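Amine Dehydrogenase (Pseudomonas putida, PDB 1JMX) probably oxidises primary amines and passes their electrons to heme c, the chain described here forming a seven-bladed beta-propeller subunit of the enzyme. Local coordinates at residues B[230-235]-B[250-255]; B[53-58]-B[69-74]; B[289-294]-B[324-329]. All coordinates share one frame; numbering follows the deposited sequence.

Contact 1 of 3, residues B[230-235]-B[250-255]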
ATOM      1  N   ASP B 230       3.050  17.428  21.687  1.00 38.64           N
ATOM      2  CA  ASP B 230       2.138  16.567  22.431  1.00 35.99           C
ATOM      3  C   ASP B 230       0.831  16.306  21.670  1.00 32.25           C
ATOM      4  O   ASP B 230       0.061  17.231  21.395  1.00 31.52           O
ATOM      5  CB  ASP B 230       1.834  17.232  23.780  1.00 40.21           C
ATOM      6  CG  ASP B 230       1.343  16.255  24.822  1.00 43.26           C
ATOM      7  OD1 ASP B 230       1.595  15.037  24.663  1.00 45.67           O
ATOM      8  OD2 ASP B 230       0.722  16.709  25.815  1.00 46.03           O
ATOM      9  N   LEU B 231       0.561  15.039  21.381  1.00 27.86           N
ATOM     10  CA  LEU B 231      -0.647  14.669  20.658  1.00 24.22           C
ATOM     11  C   LEU B 231      -1.901  14.672  21.513  1.00 21.31           C
ATOM     12  O   LEU B 231      -1.980  13.966  22.508  1.00 20.24           O
ATOM     13  CB  LEU B 231      -0.480  13.310  19.978  1.00 25.56           C
ATOM     14  CG  LEU B 231       0.220  13.326  18.616  1.00 27.28           C
ATOM     15  CD1 LEU B 231       0.268  11.909  18.035  1.00 27.63           C
ATOM     16  CD2 LEU B 231      -0.523  14.272  17.660  1.00 27.80           C
ATOM     17  N   LEU B 232      -2.899  15.436  21.077  1.00 19.04           N
ATOM     18  CA  LEU B 232      -4.165  15.551  21.793  1.00 18.60           C
ATOM     19  C   LEU B 232      -5.370  15.251  20.898  1.00 18.47           C
ATOM     20  O   LEU B 232      -5.307  15.402  19.676  1.00 18.14           O
ATOM     21  CB  LEU B 232      -4.326  16.978  22.329  1.00 18.53           C
ATOM     22  CG  LEU B 232      -3.240  17.552  23.234  1.00 20.22           C
ATOM     23  CD1 LEU B 232      -3.299  19.062  23.211  1.00 20.37           C
ATOM     24  CD2 LEU B 232      -3.409  17.024  24.652  1.00 19.76           C
ATOM     25  N   TYR B 233      -6.459  14.803  21.513  1.00 16.64           N
ATOM     26  CA  TYR B 233      -7.692  14.559  20.785  1.00 17.22           C
ATOM     27  C   TYR B 233      -8.633  15.690  21.164  1.00 17.22           C
ATOM     28  O   TYR B 233      -8.663  16.136  22.312  1.00 16.86           O
ATOM     29  CB  TYR B 233      -8.326  13.219  21.147  1.00 15.83           C
ATOM     30  CG  TYR B 233      -8.308  12.224  20.003  1.00 16.75           C
ATOM     31  CD1 TYR B 233      -7.477  11.110  20.044  1.00 14.59           C
ATOM     32  CD2 TYR B 233      -9.088  12.421  18.860  1.00 16.34           C
ATOM     33  CE1 TYR B 233      -7.414  10.222  18.986  1.00 16.03           C
ATOM     34  CE2 TYR B 233      -9.028  11.531  17.788  1.00 15.84           C
ATOM     35  CZ  TYR B 233      -8.186  10.435  17.860  1.00 14.96           C
ATOM     36  OH  TYR B 233      -8.078   9.559  16.809  1.00 14.91           O
ATOM     37  N   GLY B 234      -9.356  16.189  20.176  1.00 17.17           N
ATOM     38  CA  GLY B 234     -10.284  17.264  20.419  1.00 16.26           C
ATOM     39  C   GLY B 234     -11.660  16.931  19.891  1.00 16.70           C
ATOM     40  O   GLY B 234     -11.871  15.931  19.194  1.00 17.02           O
ATOM     41  N   TYR B 235     -12.600  17.797  20.231  1.00 16.42           N
ATOM     42  CA  TYR B 235     -13.979  17.662  19.828  1.00 17.02           C
ATOM     43  C   TYR B 235     -14.410  19.026  19.317  1.00 17.88           C
ATOM     44  O   TYR B 235     -14.176  20.055  19.955  1.00 16.80           O
ATOM     45  CB  TYR B 235     -14.829  17.279  21.031  1.00 18.28           C
ATOM     46  CG  TYR B 235     -16.279  17.020  20.726  1.00 20.19           C
ATOM     47  CD1 TYR B 235     -16.680  15.810  20.172  1.00 20.83           C
ATOM     48  CD2 TYR B 235     -17.262  17.939  21.080  1.00 20.23           C
ATOM     49  CE1 TYR B 235     -18.023  15.510  19.991  1.00 23.02           C
ATOM     50  CE2 TYR B 235     -18.613  17.649  20.900  1.00 23.68           C
ATOM     51  CZ  TYR B 235     -18.985  16.430  20.362  1.00 23.33           C
ATOM     52  OH  TYR B 235     -20.315  16.092  20.244  1.00 27.28           O
ATOM     53  N   PHE B 250      -9.917  16.918  24.809  1.00 23.39           N
ATOM     54  CA  PHE B 250     -10.397  16.158  25.966  1.00 23.00           C
ATOM     55  C   PHE B 250      -9.507  15.013  26.456  1.00 22.87           C
ATOM     56  O   PHE B 250      -9.925  14.223  27.303  1.00 20.96           O
ATOM     57  CB  PHE B 250     -11.814  15.627  25.698  1.00 21.39           C
ATOM     58  CG  PHE B 250     -11.905  14.682  24.528  1.00 19.83           C
ATOM     59  CD1 PHE B 250     -11.770  13.307  24.715  1.00 19.95           C
ATOM     60  CD2 PHE B 250     -12.152  15.160  23.245  1.00 19.10           C
ATOM     61  CE1 PHE B 250     -11.879  12.425  23.642  1.00 19.48           C
ATOM     62  CE2 PHE B 250     -12.264  14.282  22.163  1.00 18.02           C
ATOM     63  CZ  PHE B 250     -12.127  12.913  22.364  1.00 18.56           C
ATOM     64  N   ALA B 251      -8.287  14.932  25.937  1.00 24.52           N
ATOM     65  CA  ALA B 251      -7.380  13.860  26.329  1.00 25.68           C
ATOM     66  C   ALA B 251      -6.094  13.820  25.519  1.00 26.21           C
ATOM     67  O   ALA B 251      -6.056  14.239  24.360  1.00 25.77           O
ATOM     68  CB  ALA B 251      -8.086  12.516  26.187  1.00 25.61           C
ATOM     69  N   ASP B 252      -5.032  13.315  26.138  1.00 26.25           N
ATOM     70  CA  ASP B 252      -3.780  13.163  25.427  1.00 27.44           C
ATOM     71  C   ASP B 252      -3.970  11.878  24.630  1.00 25.11           C
ATOM     72  O   ASP B 252      -4.520  10.901  25.138  1.00 23.79           O
ATOM     73  CB  ASP B 252      -2.585  13.023  26.378  1.00 32.03           C
ATOM     74  CG  ASP B 252      -1.265  12.902  25.625  1.00 37.50           C
ATOM     75  OD1 ASP B 252      -0.732  11.775  25.513  1.00 41.50           O
ATOM     76  OD2 ASP B 252      -0.774  13.928  25.101  1.00 39.73           O
ATOM     77  N   LEU B 253      -3.579  11.915  23.366  1.00 22.81           N
ATOM     78  CA  LEU B 253      -3.703  10.771  22.476  1.00 22.74           C
ATOM     79  C   LEU B 253      -2.792   9.591  22.843  1.00 22.67           C
ATOM     80  O   LEU B 253      -1.564   9.702  22.793  1.00 22.97           O
ATOM     81  CB  LEU B 253      -3.416  11.226  21.042  1.00 21.27           C
ATOM     82  CG  LEU B 253      -3.732  10.355  19.822  1.00 20.90           C
ATOM     83  CD1 LEU B 253      -3.615  11.219  18.583  1.00 19.85           C
ATOM     84  CD2 LEU B 253      -2.801   9.151  19.727  1.00 21.00           C
ATOM     85  N   THR B 254      -3.411   8.472  23.211  1.00 22.99           N
ATOM     86  CA  THR B 254      -2.698   7.228  23.538  1.00 21.91           C
ATOM     87  C   THR B 254      -3.109   6.131  22.544  1.00 22.04           C
ATOM     88  O   THR B 254      -2.422   5.118  22.397  1.00 22.08           O
ATOM     89  CB  THR B 254      -2.980   6.745  24.981  1.00 20.71           C
ATOM     90  OG1 THR B 254      -4.384   6.515  25.165  1.00 19.61           O
ATOM     91  CG2 THR B 254      -2.497   7.770  25.980  1.00 21.61           C
ATOM     92  N   GLU B 255      -4.232   6.366  21.862  1.00 21.03           N
ATOM     93  CA  GLU B 255      -4.795   5.456  20.862  1.00 18.63           C
ATOM     94  C   GLU B 255      -5.700   6.268  19.931  1.00 19.16           C
ATOM     95  O   GLU B 255      -6.062   7.411  20.237  1.00 19.57           O
ATOM     96  CB  GLU B 255      -5.612   4.345  21.529  1.00 16.91           C
ATOM     97  CG  GLU B 255      -6.788   4.840  22.368  1.00 18.39           C
ATOM     98  CD  GLU B 255      -7.642   3.715  22.946  1.00 18.50           C
ATOM     99  OE1 GLU B 255      -8.412   3.984  23.889  1.00 19.96           O
ATOM    100  OE2 GLU B 255      -7.571   2.570  22.454  1.00 21.14           O
TER

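Contact 2 of 3, residues B[53-58]-B[69-74]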
ATOM      1  N   ASP B  53     -39.065  14.293   7.900  1.00 18.14           N
ATOM      2  CA  ASP B  53     -40.345  13.613   7.976  1.00 18.51           C
ATOM      3  C   ASP B  53     -40.304  12.332   8.818  1.00 19.53           C
ATOM      4  O   ASP B  53     -41.334  11.690   9.021  1.00 20.20           O
ATOM      5  CB  ASP B  53     -40.892  13.322   6.566  1.00 18.42           C
ATOM      6  CG  ASP B  53     -40.005  12.372   5.755  1.00 19.92           C
ATOM      7  OD1 ASP B  53     -40.359  12.088   4.590  1.00 20.09           O
ATOM      8  OD2 ASP B  53     -38.963  11.904   6.262  1.00 21.70           O
ATOM      9  N   ASN B  54     -39.112  11.973   9.298  1.00 19.95           N
ATOM     10  CA  ASN B  54     -38.902  10.768  10.110  1.00 19.50           C
ATOM     11  C   ASN B  54     -39.418   9.551   9.384  1.00 19.26           C
ATOM     12  O   ASN B  54     -39.754   8.547  10.009  1.00 20.62           O
ATOM     13  CB  ASN B  54     -39.638  10.870  11.443  1.00 20.22           C
ATOM     14  CG  ASN B  54     -39.207  12.052  12.249  1.00 21.32           C
ATOM     15  OD1 ASN B  54     -38.020  12.349  12.358  1.00 23.14           O
ATOM     16  ND2 ASN B  54     -40.173  12.746  12.827  1.00 22.93           N
ATOM     17  N   ARG B  55     -39.407   9.622   8.059  1.00 19.90           N
ATOM     18  CA  ARG B  55     -39.935   8.557   7.231  1.00 20.46           C
ATOM     19  C   ARG B  55     -39.088   8.265   5.991  1.00 20.05           C
ATOM     20  O   ARG B  55     -39.062   7.132   5.515  1.00 20.62           O
ATOM     21  CB  ARG B  55     -41.362   8.936   6.820  1.00 23.38           C
ATOM     22  CG  ARG B  55     -42.040   7.971   5.914  1.00 26.50           C
ATOM     23  CD  ARG B  55     -43.416   8.458   5.514  1.00 29.74           C
ATOM     24  NE  ARG B  55     -44.001   7.508   4.571  1.00 34.26           N
ATOM     25  CZ  ARG B  55     -45.222   6.983   4.667  1.00 37.06           C
ATOM     26  NH1 ARG B  55     -46.030   7.327   5.671  1.00 38.77           N
ATOM     27  NH2 ARG B  55     -45.602   6.047   3.793  1.00 37.44           N
ATOM     28  N   THR B  56     -38.380   9.273   5.490  1.00 18.47           N
ATOM     29  CA  THR B  56     -37.560   9.110   4.294  1.00 16.79           C
ATOM     30  C   THR B  56     -36.066   9.168   4.591  1.00 15.17           C
ATOM     31  O   THR B  56     -35.575  10.135   5.164  1.00 13.77           O
ATOM     32  CB  THR B  56     -37.866  10.201   3.234  1.00 17.34           C
ATOM     33  OG1 THR B  56     -39.277  10.269   2.986  1.00 17.45           O
ATOM     34  CG2 THR B  56     -37.145   9.888   1.927  1.00 15.59           C
ATOM     35  N   ALA B  57     -35.355   8.120   4.192  1.00 15.03           N
ATOM     36  CA  ALA B  57     -33.911   8.056   4.375  1.00 14.05           C
ATOM     37  C   ALA B  57     -33.239   8.417   3.057  1.00 13.93           C
ATOM     38  O   ALA B  57     -33.631   7.923   2.004  1.00 15.20           O
ATOM     39  CB  ALA B  57     -33.490   6.650   4.803  1.00 13.59           C
ATOM     40  N   TYR B  58     -32.284   9.337   3.102  1.00 13.66           N
ATOM     41  CA  TYR B  58     -31.545   9.708   1.901  1.00 13.57           C
ATOM     42  C   TYR B  58     -30.170   9.064   2.010  1.00 13.31           C
ATOM     43  O   TYR B  58     -29.488   9.220   3.021  1.00 13.34           O
ATOM     44  CB  TYR B  58     -31.471  11.228   1.737  1.00 14.71           C
ATOM     45  CG  TYR B  58     -32.794  11.824   1.299  1.00 15.50           C
ATOM     46  CD1 TYR B  58     -33.728  12.265   2.239  1.00 14.93           C
ATOM     47  CD2 TYR B  58     -33.123  11.916  -0.053  1.00 14.46           C
ATOM     48  CE1 TYR B  58     -34.949  12.780   1.843  1.00 16.46           C
ATOM     49  CE2 TYR B  58     -34.346  12.429  -0.458  1.00 16.23           C
ATOM     50  CZ  TYR B  58     -35.257  12.861   0.496  1.00 15.61           C
ATOM     51  OH  TYR B  58     -36.473  13.376   0.101  1.00 17.82           O
ATOM     52  N   GLY B  69     -33.642   8.299  -2.278  1.00 14.21           N
ATOM     53  CA  GLY B  69     -34.546   8.559  -1.183  1.00 14.13           C
ATOM     54  C   GLY B  69     -35.380   7.302  -1.082  1.00 14.67           C
ATOM     55  O   GLY B  69     -35.951   6.857  -2.083  1.00 16.60           O
ATOM     56  N   ILE B  70     -35.392   6.683   0.092  1.00 14.79           N
ATOM     57  CA  ILE B  70     -36.159   5.463   0.300  1.00 15.83           C
ATOM     58  C   ILE B  70     -37.177   5.691   1.412  1.00 16.26           C
ATOM     59  O   ILE B  70     -36.830   6.185   2.481  1.00 17.31           O
ATOM     60  CB  ILE B  70     -35.240   4.262   0.712  1.00 16.68           C
ATOM     61  CG1 ILE B  70     -34.162   3.996  -0.347  1.00 14.38           C
ATOM     62  CG2 ILE B  70     -36.078   2.996   0.928  1.00 15.18           C
ATOM     63  CD1 ILE B  70     -34.662   3.248  -1.560  1.00 18.16           C
ATOM     64  N   ASP B  71     -38.437   5.369   1.144  1.00 15.92           N
ATOM     65  CA  ASP B  71     -39.486   5.496   2.145  1.00 16.74           C
ATOM     66  C   ASP B  71     -39.428   4.229   2.993  1.00 16.25           C
ATOM     67  O   ASP B  71     -39.736   3.148   2.511  1.00 18.19           O
ATOM     68  CB  ASP B  71     -40.856   5.623   1.472  1.00 17.98           C
ATOM     69  CG  ASP B  71     -42.016   5.398   2.436  1.00 19.85           C
ATOM     70  OD1 ASP B  71     -43.084   4.971   1.972  1.00 24.50           O
ATOM     71  OD2 ASP B  71     -41.875   5.631   3.654  1.00 22.46           O
ATOM     72  N   LEU B  72     -39.037   4.374   4.254  1.00 16.30           N
ATOM     73  CA  LEU B  72     -38.916   3.245   5.176  1.00 17.15           C
ATOM     74  C   LEU B  72     -40.187   2.423   5.431  1.00 17.58           C
ATOM     75  O   LEU B  72     -40.104   1.218   5.683  1.00 17.91           O
ATOM     76  CB  LEU B  72     -38.336   3.724   6.508  1.00 15.82           C
ATOM     77  CG  LEU B  72     -36.818   3.699   6.696  1.00 17.49           C
ATOM     78  CD1 LEU B  72     -36.084   4.060   5.422  1.00 17.91           C
ATOM     79  CD2 LEU B  72     -36.444   4.628   7.831  1.00 15.15           C
ATOM     80  N   ASP B  73     -41.350   3.071   5.397  1.00 17.99           N
ATOM     81  CA  ASP B  73     -42.617   2.374   5.627  1.00 18.77           C
ATOM     82  C   ASP B  73     -42.967   1.367   4.545  1.00 18.77           C
ATOM     83  O   ASP B  73     -43.691   0.406   4.801  1.00 20.54           O
ATOM     84  CB  ASP B  73     -43.785   3.363   5.745  1.00 19.71           C
ATOM     85  CG  ASP B  73     -43.848   4.055   7.094  1.00 22.13           C
ATOM     86  OD1 ASP B  73     -43.112   3.679   8.026  1.00 25.11           O
ATOM     87  OD2 ASP B  73     -44.658   4.993   7.226  1.00 25.11           O
ATOM     88  N   THR B  74     -42.451   1.578   3.341  1.00 18.38           N
ATOM     89  CA  THR B  74     -42.764   0.693   2.229  1.00 19.38           C
ATOM     90  C   THR B  74     -41.533   0.206   1.467  1.00 19.23           C
ATOM     91  O   THR B  74     -41.641  -0.658   0.598  1.00 18.81           O
ATOM     92  CB  THR B  74     -43.685   1.421   1.207  1.00 21.22           C
ATOM     93  OG1 THR B  74     -43.003   2.570   0.677  1.00 21.64           O
ATOM     94  CG2 THR B  74     -44.986   1.884   1.873  1.00 21.80           C
TER
HETATM   95  O   HOH W   1     -47.606   4.480   5.926  1.00 35.50           O

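Contact 3 of 3, residues B[289-294]-B[324-329]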
ATOM      1  N   LYS B 289     -12.970   5.322  31.725  1.00 23.25           N
ATOM      2  CA  LYS B 289     -13.020   3.878  31.488  1.00 22.12           C
ATOM      3  C   LYS B 289     -12.921   3.481  30.017  1.00 21.55           C
ATOM      4  O   LYS B 289     -13.394   4.186  29.137  1.00 20.11           O
ATOM      5  CB  LYS B 289     -14.302   3.289  32.080  1.00 22.82           C
ATOM      6  CG  LYS B 289     -14.338   1.777  32.127  1.00 24.34           C
ATOM      7  CD  LYS B 289     -15.523   1.326  32.960  1.00 28.44           C
ATOM      8  CE  LYS B 289     -15.590  -0.184  33.101  1.00 29.49           C
ATOM      9  NZ  LYS B 289     -16.775  -0.575  33.926  1.00 31.09           N
ATOM     10  N   ALA B 290     -12.326   2.319  29.771  1.00 21.55           N
ATOM     11  CA  ALA B 290     -12.164   1.795  28.425  1.00 20.63           C
ATOM     12  C   ALA B 290     -12.605   0.335  28.428  1.00 20.40           C
ATOM     13  O   ALA B 290     -12.484  -0.360  29.438  1.00 21.48           O
ATOM     14  CB  ALA B 290     -10.714   1.917  27.981  1.00 19.16           C
ATOM     15  N   ALA B 291     -13.192  -0.102  27.324  1.00 19.62           N
ATOM     16  CA  ALA B 291     -13.648  -1.475  27.200  1.00 18.71           C
ATOM     17  C   ALA B 291     -13.051  -2.104  25.946  1.00 19.21           C
ATOM     18  O   ALA B 291     -12.879  -1.425  24.923  1.00 18.98           O
ATOM     19  CB  ALA B 291     -15.173  -1.526  27.145  1.00 17.38           C
ATOM     20  N   ASN B 292     -12.687  -3.383  26.048  1.00 18.21           N
ATOM     21  CA  ASN B 292     -12.137  -4.120  24.909  1.00 18.47           C
ATOM     22  C   ASN B 292     -13.282  -4.614  24.038  1.00 17.15           C
ATOM     23  O   ASN B 292     -14.332  -5.006  24.543  1.00 18.39           O
ATOM     24  CB  ASN B 292     -11.279  -5.298  25.377  1.00 20.11           C
ATOM     25  CG  ASN B 292     -10.039  -4.848  26.111  1.00 22.25           C
ATOM     26  OD1 ASN B 292      -9.443  -3.813  25.784  1.00 23.32           O
ATOM     27  ND2 ASN B 292      -9.650  -5.608  27.124  1.00 23.81           N
ATOM     28  N   LEU B 293     -13.072  -4.582  22.727  1.00 17.18           N
ATOM     29  CA  LEU B 293     -14.089  -4.993  21.764  1.00 15.47           C
ATOM     30  C   LEU B 293     -13.817  -6.363  21.158  1.00 15.25           C
ATOM     31  O   LEU B 293     -12.703  -6.875  21.222  1.00 13.60           O
ATOM     32  CB  LEU B 293     -14.172  -3.949  20.648  1.00 15.93           C
ATOM     33  CG  LEU B 293     -14.323  -2.498  21.103  1.00 15.19           C
ATOM     34  CD1 LEU B 293     -14.143  -1.561  19.946  1.00 15.11           C
ATOM     35  CD2 LEU B 293     -15.680  -2.311  21.738  1.00 17.17           C
ATOM     36  N   ASP B 294     -14.854  -6.950  20.566  1.00 16.47           N
ATOM     37  CA  ASP B 294     -14.739  -8.254  19.918  1.00 16.06           C
ATOM     38  C   ASP B 294     -13.968  -8.100  18.609  1.00 15.27           C
ATOM     39  O   ASP B 294     -13.434  -9.069  18.075  1.00 15.16           O
ATOM     40  CB  ASP B 294     -16.126  -8.837  19.645  1.00 18.61           C
ATOM     41  CG  ASP B 294     -16.858  -9.261  20.918  1.00 21.05           C
ATOM     42  OD1 ASP B 294     -16.373  -9.008  22.047  1.00 24.11           O
ATOM     43  OD2 ASP B 294     -17.946  -9.856  20.781  1.00 25.48           O
ATOM     44  N   ASP B 324     -23.072   3.258  31.071  1.00 22.33           N
ATOM     45  CA  ASP B 324     -22.644   3.466  32.457  1.00 24.97           C
ATOM     46  C   ASP B 324     -21.584   2.454  32.868  1.00 24.35           C
ATOM     47  O   ASP B 324     -20.502   2.827  33.317  1.00 25.61           O
ATOM     48  CB  ASP B 324     -23.833   3.372  33.419  1.00 27.59           C
ATOM     49  CG  ASP B 324     -24.935   4.357  33.082  1.00 30.85           C
ATOM     50  OD1 ASP B 324     -24.629   5.558  32.896  1.00 33.13           O
ATOM     51  OD2 ASP B 324     -26.104   3.921  32.989  1.00 33.80           O
ATOM     52  N   THR B 325     -21.896   1.176  32.700  1.00 22.75           N
ATOM     53  CA  THR B 325     -20.966   0.122  33.055  1.00 23.06           C
ATOM     54  C   THR B 325     -19.910  -0.105  31.979  1.00 22.70           C
ATOM     55  O   THR B 325     -18.872  -0.688  32.257  1.00 22.95           O
ATOM     56  CB  THR B 325     -21.713  -1.203  33.341  1.00 23.36           C
ATOM     57  OG1 THR B 325     -22.412  -1.629  32.165  1.00 23.70           O
ATOM     58  CG2 THR B 325     -22.726  -1.012  34.468  1.00 24.18           C
ATOM     59  N   LEU B 326     -20.165   0.396  30.769  1.00 23.07           N
ATOM     60  CA  LEU B 326     -19.269   0.230  29.610  1.00 21.95           C
ATOM     61  C   LEU B 326     -19.084  -1.245  29.226  1.00 22.23           C
ATOM     62  O   LEU B 326     -17.986  -1.682  28.861  1.00 22.32           O
ATOM     63  CB  LEU B 326     -17.899   0.904  29.823  1.00 20.76           C
ATOM     64  CG  LEU B 326     -17.555   2.116  28.936  1.00 20.64           C
ATOM     65  CD1 LEU B 326     -16.055   2.176  28.679  1.00 17.61           C
ATOM     66  CD2 LEU B 326     -18.288   2.035  27.615  1.00 20.10           C
ATOM     67  N   GLU B 327     -20.168  -2.009  29.303  1.00 21.31           N
ATOM     68  CA  GLU B 327     -20.106  -3.412  28.953  1.00 22.12           C
ATOM     69  C   GLU B 327     -21.139  -3.824  27.932  1.00 22.05           C
ATOM     70  O   GLU B 327     -22.285  -3.381  27.972  1.00 23.36           O
ATOM     71  CB  GLU B 327     -20.210  -4.281  30.194  1.00 24.23           C
ATOM     72  CG  GLU B 327     -18.946  -4.220  31.050  1.00 27.44           C
ATOM     73  CD  GLU B 327     -18.960  -5.192  32.208  1.00 27.07           C
ATOM     74  OE1 GLU B 327     -17.958  -5.230  32.963  1.00 26.97           O
ATOM     75  OE2 GLU B 327     -19.971  -5.919  32.355  1.00 29.23           O
ATOM     76  N   LYS B 328     -20.712  -4.692  27.020  1.00 21.34           N
ATOM     77  CA  LYS B 328     -21.568  -5.174  25.961  1.00 22.11           C
ATOM     78  C   LYS B 328     -22.716  -6.002  26.506  1.00 23.17           C
ATOM     79  O   LYS B 328     -22.505  -7.020  27.164  1.00 23.96           O
ATOM     80  CB  LYS B 328     -20.769  -5.997  24.956  1.00 22.94           C
ATOM     81  CG  LYS B 328     -21.486  -6.179  23.628  1.00 22.78           C
ATOM     82  CD  LYS B 328     -20.812  -7.205  22.759  1.00 22.31           C
ATOM     83  CE  LYS B 328     -20.953  -8.578  23.370  1.00 21.43           C
ATOM     84  NZ  LYS B 328     -20.331  -9.616  22.511  1.00 22.64           N
ATOM     85  N   VAL B 329     -23.928  -5.515  26.259  1.00 24.11           N
ATOM     86  CA  VAL B 329     -25.165  -6.167  26.673  1.00 24.95           C
ATOM     87  C   VAL B 329     -25.533  -7.246  25.661  1.00 25.15           C
ATOM     88  O   VAL B 329     -25.918  -8.352  26.045  1.00 27.05           O
ATOM     89  CB  VAL B 329     -26.329  -5.139  26.801  1.00 25.69           C
ATOM     90  CG1 VAL B 329     -27.638  -5.846  27.136  1.00 28.65           C
ATOM     91  CG2 VAL B 329     -25.999  -4.101  27.873  1.00 26.11           C
TER

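Contact 1 of 3, residues B[230-235]-B[250-255]
In this beta-propeller the chain leaves one blade's outer strand here, turning a corner at Ala-251 while still bonded to strand 230-239. Three backbone hydrogen bonds hold 250-255 to 230-235. Phe-250 N gives to Tyr-233 O at 2.9 Å, in the carbonyl plane; Tyr-233 N gives to Ala-251 O almost along the C=O axis (167°). Leu-253 N makes the shortest, 2.7 Å to Leu-231 O, arriving from above the carbonyl plane. Ala-251 N, at the corner, is buried with no partner in the model.

Phe-250 adopts the crowded first torsion (chi1 62°), which puts one ring face against Tyr-233 CB and brings Gly-234 O to the ring edge; the ring also meets Tyr-235 CB and, edge-to-face, Tyr-280. An alanine here has no ring for Tyr-233 CB and Tyr-280 and would probably loosen this corner. Leu-253 suits its place because its CG packs obliquely on Tyr-233 CE1 and its CB on Leu-231 CB, while Tyr-233 OH is bonded to Tyr-257 N.

Arg-218 pairs with Asp-230 OD2, but Asp-252 OD2 faces both Leu-231 O (2.9 Å) and the Asp-230 carboxylate, probably raising one acid's pKa: Asp-230 OD1 lies only 2.7 Å from Asp-252 OD2.

Contact 2 of 3, residues B[53-58]-B[69-74]
This is a buried contact between neighbouring antiparallel strands, 56-61 and 66-71, the two middle strands of a four-stranded propeller blade, extended by a charged cluster where strands give way to loops. Ala-57 and Ile-70 form a hydrogen-bonded pair, Ile-70 N giving to Ala-57 O at 2.9 Å and Ala-57 N to Ile-70 O. Leu-72 N continues the ladder to Arg-55 O, nearly along the C=O axis.

On the face of Ala-57, the small CB leaves room for Leu-72 CD1 at 3.7 Å, and both side chains pack on Ile-15, Leu-23 and Met-50. On the other face Gly-69 CA comes up obliquely to the ring of Tyr-58, 3.8 Å from CD2; a CB there would clash.

Arg-55, CG anti to the backbone N (chi1 178°) and chain extended to NE, reaches across to two aspartates of 69-74. NH2 meets Asp-71 OD1 in the guanidinium plane at 3.3 Å, whereas the NE bond to OD2 is weak. Asp-73 OD2 sits over one guanidinium face, 3.1 Å from NH1; no N-H of Arg-55 points at it, so the pair is purely electrostatic. Asp-73 OD2 also pairs with Arg-349, and OD1 accepts from Leu-7 N. Asp-71 is fixed by Thr-74 OG1 at OD1 and by Asp-73 N at OD2.

Asp-53 OD2 accepts from both Arg-55 N and Thr-56 N, while its OD1 takes Thr-56 OG1 at 2.7 Å. A beta hairpin whose open end is shaped by an Asx turn on each strand and tied across by the salt-bridge network thus forms the centre of this blade.

Contact 3 of 3, residues B[289-294]-B[324-329]
Two adjacent blades of the beta-propeller meet here at the surface, through their outermost strands, 286-292 and 327-333. The touching parts run almost the same way, 10° apart, but no backbone hydrogen bond joins them, so side chains carry the contact.

The apolar part centres on Leu-326, at the G1 beta bulge facing Asn-322. Its left-handed backbone (phi 62°) turns the side chain toward strand 286-292, where CD1 lies 4.1 Å from Ala-291 CB. Lys-289 slides past the leucine in the opposite direction, its CG 3.9 Å from CD1, so its aliphatic stem serves as apolar cover.

Two van der Waals contacts press carbon against backbone oxygen: Leu-326 CD1 meets Lys-289 O at 3.4 Å, and the methyl of Ala-291 is small enough to fit beside the backbone, its CB 3.3 Å from Leu-326 O.

The polar part lies at the two ends. Extended beyond CG, Lys-289 NZ donates a hydrogen bond to Thr-325 O, 2.7 Å, arriving from above the carbonyl plane; a long flexible lysine suits this span. At the other end Lys-328 bends at chi3 (68°) and crosses Asp-294 at about a right angle, forming a salt bridge. Asn-331 also binds this ammonium through its OD1, so Lys-328 NZ is gripped from two places. The aspartate is met slightly above its carboxylate plane, with OD2 3.0 Å from Lys-328 NZ.

The contacts follow one another along the chain and sample different joints of one propeller: contact 2 lies within a blade, contact 3 between two blades, and contact 1 at the passage between blades. Contacts 1 and 3 are near neighbours, centres about 20 Å and nearest atoms about 5 Å apart; Arg-276 forms a salt bridge with Glu-255 of contact 1 and is touched by Ala-290 of contact 3. Contact 2 is across the chain's centre from contact 1, about 38 Å between centres, and about 32 Å centre to centre from contact 3. It is followed at once by Cys-75, disulfide-bonded to Cys-37. Residues Leu-116 to Tyr-120, which line the heme c pocket, belong to no contact.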